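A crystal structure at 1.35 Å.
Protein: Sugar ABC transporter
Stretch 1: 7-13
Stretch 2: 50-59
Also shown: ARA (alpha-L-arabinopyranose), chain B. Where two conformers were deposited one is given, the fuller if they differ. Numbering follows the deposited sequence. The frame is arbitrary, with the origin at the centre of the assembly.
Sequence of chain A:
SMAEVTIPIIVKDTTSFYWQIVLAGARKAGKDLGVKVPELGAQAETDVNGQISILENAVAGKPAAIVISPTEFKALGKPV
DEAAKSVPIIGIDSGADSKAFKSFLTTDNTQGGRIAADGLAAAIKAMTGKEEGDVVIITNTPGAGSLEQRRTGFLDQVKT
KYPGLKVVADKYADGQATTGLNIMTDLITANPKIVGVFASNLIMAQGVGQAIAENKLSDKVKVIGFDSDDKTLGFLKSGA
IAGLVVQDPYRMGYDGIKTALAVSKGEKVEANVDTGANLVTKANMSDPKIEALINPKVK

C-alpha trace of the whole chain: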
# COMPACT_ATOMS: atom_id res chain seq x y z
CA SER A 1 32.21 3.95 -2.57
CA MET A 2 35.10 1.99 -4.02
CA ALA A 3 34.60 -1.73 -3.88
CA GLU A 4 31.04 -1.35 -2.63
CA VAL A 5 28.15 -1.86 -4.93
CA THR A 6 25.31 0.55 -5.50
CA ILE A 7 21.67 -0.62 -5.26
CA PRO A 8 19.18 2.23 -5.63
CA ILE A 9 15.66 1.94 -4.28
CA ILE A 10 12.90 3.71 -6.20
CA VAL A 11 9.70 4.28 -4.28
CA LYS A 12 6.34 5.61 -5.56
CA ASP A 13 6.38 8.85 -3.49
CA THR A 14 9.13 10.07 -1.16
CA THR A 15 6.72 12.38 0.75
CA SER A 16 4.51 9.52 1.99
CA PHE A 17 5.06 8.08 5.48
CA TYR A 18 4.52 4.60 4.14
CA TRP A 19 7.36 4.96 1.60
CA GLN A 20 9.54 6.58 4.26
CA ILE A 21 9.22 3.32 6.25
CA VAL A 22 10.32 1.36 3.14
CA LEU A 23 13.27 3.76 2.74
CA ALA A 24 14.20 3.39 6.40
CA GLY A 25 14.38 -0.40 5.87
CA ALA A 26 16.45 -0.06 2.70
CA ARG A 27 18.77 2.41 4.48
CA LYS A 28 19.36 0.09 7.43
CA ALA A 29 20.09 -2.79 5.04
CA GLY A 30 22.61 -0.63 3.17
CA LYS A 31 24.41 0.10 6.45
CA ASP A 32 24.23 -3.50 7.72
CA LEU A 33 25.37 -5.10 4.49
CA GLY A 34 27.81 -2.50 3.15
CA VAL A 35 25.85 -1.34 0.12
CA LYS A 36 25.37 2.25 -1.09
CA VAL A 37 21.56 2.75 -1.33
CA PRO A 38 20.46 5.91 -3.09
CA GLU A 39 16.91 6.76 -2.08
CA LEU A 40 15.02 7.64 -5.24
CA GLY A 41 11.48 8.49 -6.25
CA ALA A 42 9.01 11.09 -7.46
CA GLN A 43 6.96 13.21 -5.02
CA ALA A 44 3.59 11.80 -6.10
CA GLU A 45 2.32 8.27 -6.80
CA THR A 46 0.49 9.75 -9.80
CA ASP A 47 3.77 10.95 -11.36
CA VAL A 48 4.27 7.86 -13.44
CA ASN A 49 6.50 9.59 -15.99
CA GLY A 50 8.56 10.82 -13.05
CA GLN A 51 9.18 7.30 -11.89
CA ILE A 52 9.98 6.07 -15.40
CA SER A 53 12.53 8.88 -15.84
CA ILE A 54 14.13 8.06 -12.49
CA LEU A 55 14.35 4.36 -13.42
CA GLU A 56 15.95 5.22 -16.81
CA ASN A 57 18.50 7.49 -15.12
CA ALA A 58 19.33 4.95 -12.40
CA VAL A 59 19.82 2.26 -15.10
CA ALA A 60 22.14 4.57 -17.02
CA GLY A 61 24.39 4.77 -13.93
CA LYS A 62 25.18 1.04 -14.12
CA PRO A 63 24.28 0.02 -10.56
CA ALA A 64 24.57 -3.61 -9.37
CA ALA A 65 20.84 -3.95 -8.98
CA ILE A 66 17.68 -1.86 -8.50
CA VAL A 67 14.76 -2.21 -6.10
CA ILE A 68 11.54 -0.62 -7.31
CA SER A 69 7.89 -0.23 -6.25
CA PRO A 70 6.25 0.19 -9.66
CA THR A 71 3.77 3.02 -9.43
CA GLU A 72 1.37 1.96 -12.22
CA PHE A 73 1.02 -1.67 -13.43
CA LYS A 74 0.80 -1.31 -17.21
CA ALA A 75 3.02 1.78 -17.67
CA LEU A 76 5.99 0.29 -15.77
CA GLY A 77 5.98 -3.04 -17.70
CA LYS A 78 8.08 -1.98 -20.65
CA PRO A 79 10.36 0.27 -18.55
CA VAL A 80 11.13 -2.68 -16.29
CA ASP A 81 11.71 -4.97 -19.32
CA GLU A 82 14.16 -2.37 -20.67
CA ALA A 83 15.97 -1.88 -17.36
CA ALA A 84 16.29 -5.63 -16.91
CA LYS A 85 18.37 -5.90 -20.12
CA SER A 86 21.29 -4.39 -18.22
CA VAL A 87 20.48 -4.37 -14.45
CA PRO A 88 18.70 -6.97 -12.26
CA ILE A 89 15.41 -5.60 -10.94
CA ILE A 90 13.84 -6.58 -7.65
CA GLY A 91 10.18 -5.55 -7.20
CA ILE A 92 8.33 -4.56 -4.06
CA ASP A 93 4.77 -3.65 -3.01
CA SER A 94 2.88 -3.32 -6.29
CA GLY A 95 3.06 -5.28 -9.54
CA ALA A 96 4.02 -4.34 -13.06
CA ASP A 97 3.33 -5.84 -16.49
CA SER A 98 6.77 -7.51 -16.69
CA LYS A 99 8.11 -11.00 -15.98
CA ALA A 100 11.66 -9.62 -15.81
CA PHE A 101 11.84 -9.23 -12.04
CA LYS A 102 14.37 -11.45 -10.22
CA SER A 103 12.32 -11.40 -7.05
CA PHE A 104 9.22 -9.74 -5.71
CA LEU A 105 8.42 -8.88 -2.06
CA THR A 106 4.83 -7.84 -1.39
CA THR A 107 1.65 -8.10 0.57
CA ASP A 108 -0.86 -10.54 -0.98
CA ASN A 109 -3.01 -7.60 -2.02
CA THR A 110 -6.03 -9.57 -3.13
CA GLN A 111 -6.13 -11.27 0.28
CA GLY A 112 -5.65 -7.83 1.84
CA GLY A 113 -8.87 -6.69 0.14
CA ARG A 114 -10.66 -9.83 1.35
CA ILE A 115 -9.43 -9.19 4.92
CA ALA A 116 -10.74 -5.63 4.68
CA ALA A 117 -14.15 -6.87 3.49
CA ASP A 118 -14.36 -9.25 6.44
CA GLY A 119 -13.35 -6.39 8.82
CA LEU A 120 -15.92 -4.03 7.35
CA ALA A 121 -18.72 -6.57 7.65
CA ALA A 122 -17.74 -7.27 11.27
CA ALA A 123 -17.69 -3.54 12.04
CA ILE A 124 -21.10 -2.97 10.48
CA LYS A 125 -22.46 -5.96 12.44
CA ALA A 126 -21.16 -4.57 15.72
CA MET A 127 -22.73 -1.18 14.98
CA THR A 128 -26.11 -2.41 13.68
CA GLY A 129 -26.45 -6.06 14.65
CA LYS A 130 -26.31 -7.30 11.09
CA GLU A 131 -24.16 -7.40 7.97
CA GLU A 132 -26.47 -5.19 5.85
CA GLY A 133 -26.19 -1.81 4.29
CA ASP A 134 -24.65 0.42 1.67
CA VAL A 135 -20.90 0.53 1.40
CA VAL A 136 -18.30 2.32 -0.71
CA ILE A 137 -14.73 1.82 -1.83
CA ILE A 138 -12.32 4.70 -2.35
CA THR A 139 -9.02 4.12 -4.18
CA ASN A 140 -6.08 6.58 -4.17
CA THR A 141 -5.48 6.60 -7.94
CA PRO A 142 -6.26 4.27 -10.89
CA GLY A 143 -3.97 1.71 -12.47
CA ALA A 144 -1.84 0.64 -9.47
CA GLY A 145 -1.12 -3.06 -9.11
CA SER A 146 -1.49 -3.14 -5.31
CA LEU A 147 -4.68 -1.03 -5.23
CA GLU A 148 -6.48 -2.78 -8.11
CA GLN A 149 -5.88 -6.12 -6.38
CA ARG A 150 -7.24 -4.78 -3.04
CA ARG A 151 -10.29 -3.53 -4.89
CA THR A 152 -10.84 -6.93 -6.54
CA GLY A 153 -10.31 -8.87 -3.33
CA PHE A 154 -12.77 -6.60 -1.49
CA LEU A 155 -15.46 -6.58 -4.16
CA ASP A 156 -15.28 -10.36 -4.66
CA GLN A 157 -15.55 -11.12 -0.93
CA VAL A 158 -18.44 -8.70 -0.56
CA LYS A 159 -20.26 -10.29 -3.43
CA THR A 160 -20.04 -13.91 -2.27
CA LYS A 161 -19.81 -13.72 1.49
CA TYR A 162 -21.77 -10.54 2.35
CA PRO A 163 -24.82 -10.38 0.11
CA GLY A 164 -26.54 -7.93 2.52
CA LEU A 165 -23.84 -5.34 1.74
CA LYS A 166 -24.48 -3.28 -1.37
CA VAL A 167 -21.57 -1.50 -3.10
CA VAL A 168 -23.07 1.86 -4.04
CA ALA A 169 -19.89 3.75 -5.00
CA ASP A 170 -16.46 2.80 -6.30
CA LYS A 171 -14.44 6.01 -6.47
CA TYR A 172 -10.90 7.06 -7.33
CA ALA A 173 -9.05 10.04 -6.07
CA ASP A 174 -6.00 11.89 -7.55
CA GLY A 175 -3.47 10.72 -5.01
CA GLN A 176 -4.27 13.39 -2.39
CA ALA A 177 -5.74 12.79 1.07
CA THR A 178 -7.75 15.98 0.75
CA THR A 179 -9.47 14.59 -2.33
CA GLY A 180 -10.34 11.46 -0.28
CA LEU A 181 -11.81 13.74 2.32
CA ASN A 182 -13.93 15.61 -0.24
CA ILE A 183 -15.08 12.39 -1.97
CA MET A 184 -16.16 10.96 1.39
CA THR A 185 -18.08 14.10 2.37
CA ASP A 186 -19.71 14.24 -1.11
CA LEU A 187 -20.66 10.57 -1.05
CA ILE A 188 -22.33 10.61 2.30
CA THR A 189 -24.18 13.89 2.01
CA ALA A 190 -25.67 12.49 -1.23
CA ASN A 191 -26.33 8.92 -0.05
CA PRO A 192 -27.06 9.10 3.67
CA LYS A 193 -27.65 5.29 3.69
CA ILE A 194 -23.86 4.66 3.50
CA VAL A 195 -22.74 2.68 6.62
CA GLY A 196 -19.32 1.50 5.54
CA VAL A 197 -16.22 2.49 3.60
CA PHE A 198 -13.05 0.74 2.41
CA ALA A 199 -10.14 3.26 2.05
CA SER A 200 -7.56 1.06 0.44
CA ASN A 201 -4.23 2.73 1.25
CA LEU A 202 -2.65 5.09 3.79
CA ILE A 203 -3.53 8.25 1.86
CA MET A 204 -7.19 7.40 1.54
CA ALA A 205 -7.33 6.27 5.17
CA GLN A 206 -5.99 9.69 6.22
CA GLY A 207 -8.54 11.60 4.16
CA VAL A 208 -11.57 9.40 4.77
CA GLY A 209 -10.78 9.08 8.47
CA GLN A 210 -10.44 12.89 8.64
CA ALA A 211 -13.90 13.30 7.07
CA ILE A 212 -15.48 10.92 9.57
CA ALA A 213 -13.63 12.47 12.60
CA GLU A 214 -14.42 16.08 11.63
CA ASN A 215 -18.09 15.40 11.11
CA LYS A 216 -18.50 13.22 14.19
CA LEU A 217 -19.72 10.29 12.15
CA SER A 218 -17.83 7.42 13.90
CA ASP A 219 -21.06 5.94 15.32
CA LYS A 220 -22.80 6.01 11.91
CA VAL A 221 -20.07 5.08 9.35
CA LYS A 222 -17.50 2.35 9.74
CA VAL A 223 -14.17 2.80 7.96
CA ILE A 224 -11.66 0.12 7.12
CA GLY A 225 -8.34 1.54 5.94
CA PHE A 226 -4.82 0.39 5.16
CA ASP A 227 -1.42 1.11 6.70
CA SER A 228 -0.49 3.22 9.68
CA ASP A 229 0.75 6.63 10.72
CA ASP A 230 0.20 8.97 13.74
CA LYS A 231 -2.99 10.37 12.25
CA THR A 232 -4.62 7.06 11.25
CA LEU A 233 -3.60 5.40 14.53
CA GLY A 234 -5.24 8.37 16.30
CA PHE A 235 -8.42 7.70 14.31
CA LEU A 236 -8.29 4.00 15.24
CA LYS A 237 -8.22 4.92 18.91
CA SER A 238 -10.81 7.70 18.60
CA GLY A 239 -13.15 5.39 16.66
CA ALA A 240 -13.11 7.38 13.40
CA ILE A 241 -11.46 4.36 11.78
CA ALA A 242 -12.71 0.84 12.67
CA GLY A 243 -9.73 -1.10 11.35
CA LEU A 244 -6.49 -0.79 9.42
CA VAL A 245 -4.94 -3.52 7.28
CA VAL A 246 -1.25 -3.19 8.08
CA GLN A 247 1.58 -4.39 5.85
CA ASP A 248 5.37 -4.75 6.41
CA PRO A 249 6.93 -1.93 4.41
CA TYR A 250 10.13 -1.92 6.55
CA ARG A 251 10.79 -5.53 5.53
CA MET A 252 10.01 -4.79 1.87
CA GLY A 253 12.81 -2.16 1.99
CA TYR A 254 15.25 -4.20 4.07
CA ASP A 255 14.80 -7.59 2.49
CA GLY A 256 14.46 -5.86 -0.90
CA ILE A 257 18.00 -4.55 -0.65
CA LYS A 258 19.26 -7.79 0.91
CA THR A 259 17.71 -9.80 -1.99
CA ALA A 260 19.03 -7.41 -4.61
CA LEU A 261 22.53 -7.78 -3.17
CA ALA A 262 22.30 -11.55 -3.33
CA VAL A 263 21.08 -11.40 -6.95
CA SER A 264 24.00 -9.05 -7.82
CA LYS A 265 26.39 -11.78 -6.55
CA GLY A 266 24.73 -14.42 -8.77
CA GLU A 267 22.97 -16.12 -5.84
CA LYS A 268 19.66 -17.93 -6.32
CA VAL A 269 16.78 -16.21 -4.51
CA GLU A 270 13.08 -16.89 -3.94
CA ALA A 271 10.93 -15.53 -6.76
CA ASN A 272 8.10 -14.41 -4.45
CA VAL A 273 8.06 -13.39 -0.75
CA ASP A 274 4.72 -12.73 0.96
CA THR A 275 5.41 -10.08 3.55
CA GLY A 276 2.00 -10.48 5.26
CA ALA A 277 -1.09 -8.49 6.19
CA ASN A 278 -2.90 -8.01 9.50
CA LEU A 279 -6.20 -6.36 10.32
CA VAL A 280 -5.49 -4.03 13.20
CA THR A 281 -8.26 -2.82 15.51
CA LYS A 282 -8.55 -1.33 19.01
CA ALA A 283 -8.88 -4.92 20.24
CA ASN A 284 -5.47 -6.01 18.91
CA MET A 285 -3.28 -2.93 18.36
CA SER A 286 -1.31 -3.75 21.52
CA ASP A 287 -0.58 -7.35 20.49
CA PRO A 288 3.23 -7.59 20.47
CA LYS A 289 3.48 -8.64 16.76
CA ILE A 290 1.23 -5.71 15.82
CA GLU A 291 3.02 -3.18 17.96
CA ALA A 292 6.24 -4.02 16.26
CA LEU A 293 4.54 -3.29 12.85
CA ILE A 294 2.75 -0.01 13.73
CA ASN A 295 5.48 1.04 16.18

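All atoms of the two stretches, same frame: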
# COMPACT_ATOMS: atom_id res chain seq x y z
N ILE A 7 23.02 -0.07 -5.03
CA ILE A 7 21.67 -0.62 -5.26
C ILE A 7 20.65 0.46 -4.88
O ILE A 7 20.28 0.59 -3.71
CB ILE A 7 21.45 -1.95 -4.49
CG1 ILE A 7 22.52 -2.96 -4.88
CG2 ILE A 7 20.04 -2.47 -4.79
CD1 ILE A 7 22.45 -4.29 -4.14
N PRO A 8 20.24 1.28 -5.86
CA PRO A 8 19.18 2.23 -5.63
C PRO A 8 17.85 1.57 -5.29
O PRO A 8 17.55 0.46 -5.77
CB PRO A 8 19.05 2.98 -6.95
CG PRO A 8 20.28 2.66 -7.71
CD PRO A 8 20.67 1.30 -7.26
N ILE A 9 17.06 2.28 -4.51
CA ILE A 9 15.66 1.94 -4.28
C ILE A 9 14.80 3.10 -4.79
O ILE A 9 15.08 4.28 -4.48
CB ILE A 9 15.33 1.62 -2.79
CG1 ILE A 9 13.88 1.13 -2.67
CG2 ILE A 9 15.71 2.78 -1.84
CD1 ILE A 9 13.62 0.37 -1.38
N ILE A 10 13.79 2.74 -5.57
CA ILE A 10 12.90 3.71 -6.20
C ILE A 10 11.51 3.44 -5.66
O ILE A 10 10.90 2.42 -5.94
CB ILE A 10 12.89 3.58 -7.75
CG1 ILE A 10 14.31 3.72 -8.29
CG2 ILE A 10 11.95 4.62 -8.37
CD1 ILE A 10 14.45 3.35 -9.75
N VAL A 11 11.02 4.38 -4.87
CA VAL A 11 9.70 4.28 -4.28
C VAL A 11 8.68 5.07 -5.08
O VAL A 11 9.06 5.82 -5.99
CB VAL A 11 9.69 4.71 -2.81
CG1 VAL A 11 10.60 3.79 -2.00
CG2 VAL A 11 10.11 6.18 -2.68
N LYS A 12 7.39 4.88 -4.80
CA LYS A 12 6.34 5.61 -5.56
C LYS A 12 6.30 7.11 -5.21
O LYS A 12 5.91 7.92 -6.03
CB LYS A 12 4.95 5.03 -5.30
CG LYS A 12 4.76 3.57 -5.66
CD LYS A 12 3.30 3.20 -5.61
CE LYS A 12 3.05 1.74 -5.91
NZ LYS A 12 1.58 1.49 -6.01
N ASP A 13 6.58 7.46 -3.94
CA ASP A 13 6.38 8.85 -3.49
C ASP A 13 7.17 9.06 -2.20
O ASP A 13 6.82 8.53 -1.15
CB ASP A 13 4.88 9.12 -3.25
CG ASP A 13 4.58 10.57 -2.74
OD1 ASP A 13 5.52 11.33 -2.42
OD2 ASP A 13 3.40 10.94 -2.61
N GLY A 50 7.51 10.49 -13.97
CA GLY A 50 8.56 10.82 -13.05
C GLY A 50 9.30 9.58 -12.63
O GLY A 50 10.53 9.55 -12.61
N GLN A 51 8.55 8.56 -12.28
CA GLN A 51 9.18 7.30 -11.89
C GLN A 51 9.94 6.64 -13.05
O GLN A 51 11.02 6.12 -12.88
CB GLN A 51 8.16 6.32 -11.29
CG GLN A 51 8.88 5.18 -10.60
CD GLN A 51 7.98 4.10 -10.05
OE1 GLN A 51 7.22 3.48 -10.78
NE2 GLN A 51 8.06 3.88 -8.76
N ILE A 52 9.33 6.66 -14.23
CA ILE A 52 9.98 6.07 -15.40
C ILE A 52 11.33 6.76 -15.69
O ILE A 52 12.34 6.11 -15.94
CB ILE A 52 9.04 6.08 -16.62
CG1 ILE A 52 7.84 5.15 -16.38
CG2 ILE A 52 9.79 5.62 -17.87
CD1 ILE A 52 6.75 5.32 -17.42
N SER A 53 11.32 8.09 -15.65
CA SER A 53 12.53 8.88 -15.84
C SER A 53 13.61 8.54 -14.82
O SER A 53 14.78 8.35 -15.17
CB SER A 53 12.21 10.38 -15.75
OG SER A 53 11.41 10.79 -16.85
N ILE A 54 13.20 8.43 -13.57
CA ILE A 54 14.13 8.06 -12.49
C ILE A 54 14.72 6.66 -12.72
O ILE A 54 15.94 6.47 -12.57
CB ILE A 54 13.43 8.18 -11.11
CG1 ILE A 54 13.16 9.65 -10.80
CG2 ILE A 54 14.22 7.49 -9.98
CD1 ILE A 54 12.14 9.84 -9.71
N LEU A 55 13.87 5.69 -13.08
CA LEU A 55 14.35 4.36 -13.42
C LEU A 55 15.37 4.40 -14.56
O LEU A 55 16.45 3.82 -14.45
CB LEU A 55 13.20 3.46 -13.76
CG LEU A 55 13.60 2.06 -14.22
CD1 LEU A 55 14.34 1.34 -13.11
CD2 LEU A 55 12.35 1.30 -14.56
N GLU A 56 15.03 5.10 -15.65
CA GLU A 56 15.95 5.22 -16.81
C GLU A 56 17.30 5.78 -16.40
O GLU A 56 18.35 5.29 -16.85
CB GLU A 56 15.32 6.04 -17.94
CG GLU A 56 14.23 5.24 -18.65
CD GLU A 56 13.27 6.09 -19.50
OE1 GLU A 56 13.33 7.34 -19.42
OE2 GLU A 56 12.42 5.49 -20.25
N ASN A 57 17.28 6.80 -15.53
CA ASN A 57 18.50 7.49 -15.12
C ASN A 57 19.32 6.57 -14.20
O ASN A 57 20.55 6.50 -14.29
CB ASN A 57 18.14 8.78 -14.36
CG ASN A 57 18.31 10.02 -15.18
OD1 ASN A 57 19.42 10.35 -15.61
ND2 ASN A 57 17.22 10.75 -15.37
N ALA A 58 18.64 5.87 -13.30
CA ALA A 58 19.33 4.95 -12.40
C ALA A 58 19.99 3.80 -13.21
O ALA A 58 21.15 3.42 -12.97
CB ALA A 58 18.38 4.41 -11.34
N VAL A 59 19.28 3.29 -14.20
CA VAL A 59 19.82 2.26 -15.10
C VAL A 59 21.09 2.76 -15.80
O VAL A 59 22.09 2.02 -15.87
CB VAL A 59 18.77 1.79 -16.13
CG1 VAL A 59 19.42 0.92 -17.20
CG2 VAL A 59 17.65 1.01 -15.44
C1 ARA B . 0.39 1.60 0.42
C2 ARA B . 0.41 0.73 -0.84
C3 ARA B . 1.18 1.44 -1.94
C4 ARA B . 0.67 2.87 -2.16
C5 ARA B . -0.20 3.31 -1.05
O1 ARA B . -0.79 0.98 0.93
O2 ARA B . 1.05 -0.54 -0.58
O3 ARA B . 1.15 0.62 -3.12
O4 ARA B . -0.26 2.97 -3.24
O5 ARA B . 0.29 3.01 0.27

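Ile10 is the centre of this contact: 104 of the 282 Å² buried between the stretches, both sides summed, belong to it. Its CA-to-CB bond points toward the helix, which runs nearly antiparallel to strand 9-11 (174°) with axes 9.6 Å apart at closest approach. With chi1 at m and chi2 at t, the side chain reaches several helical residues. Ile10 CG2 lies 4.0 Å from Ile54 CG2 and 3.8 Å from Gln51 CG, and Ile10 CD1 lies 3.8 Å from Leu55 CA, 3.9 Å from Leu55 CD1 and 4.4 Å from Ala58 CB. A branched aliphatic chain suits this place because CG2 and CD1 both pack against the helix, with Ile54 CG2 within reach of each. The CA-to-CB bond of Ala58 points toward the first stretch, and Pro8 CG packs loosely on Ala58 CB at 4.5 Å.

Toward Lys12 the contact becomes polar. Gln51, extended through chi1 and chi2 (both t), lays its aliphatic part against Ile10 and carries its amide onward. Gln51 NE2 stands 3.5 Å from Val11 O, but no hydrogen bond crosses the stretches; both amide ends are satisfied elsewhere in the structure. Lys12 points its CA-to-CB bond away from the helix, and its all-trans outer chain delivers Lys12 NZ to ARA O3, a 3.0 Å hydrogen bond.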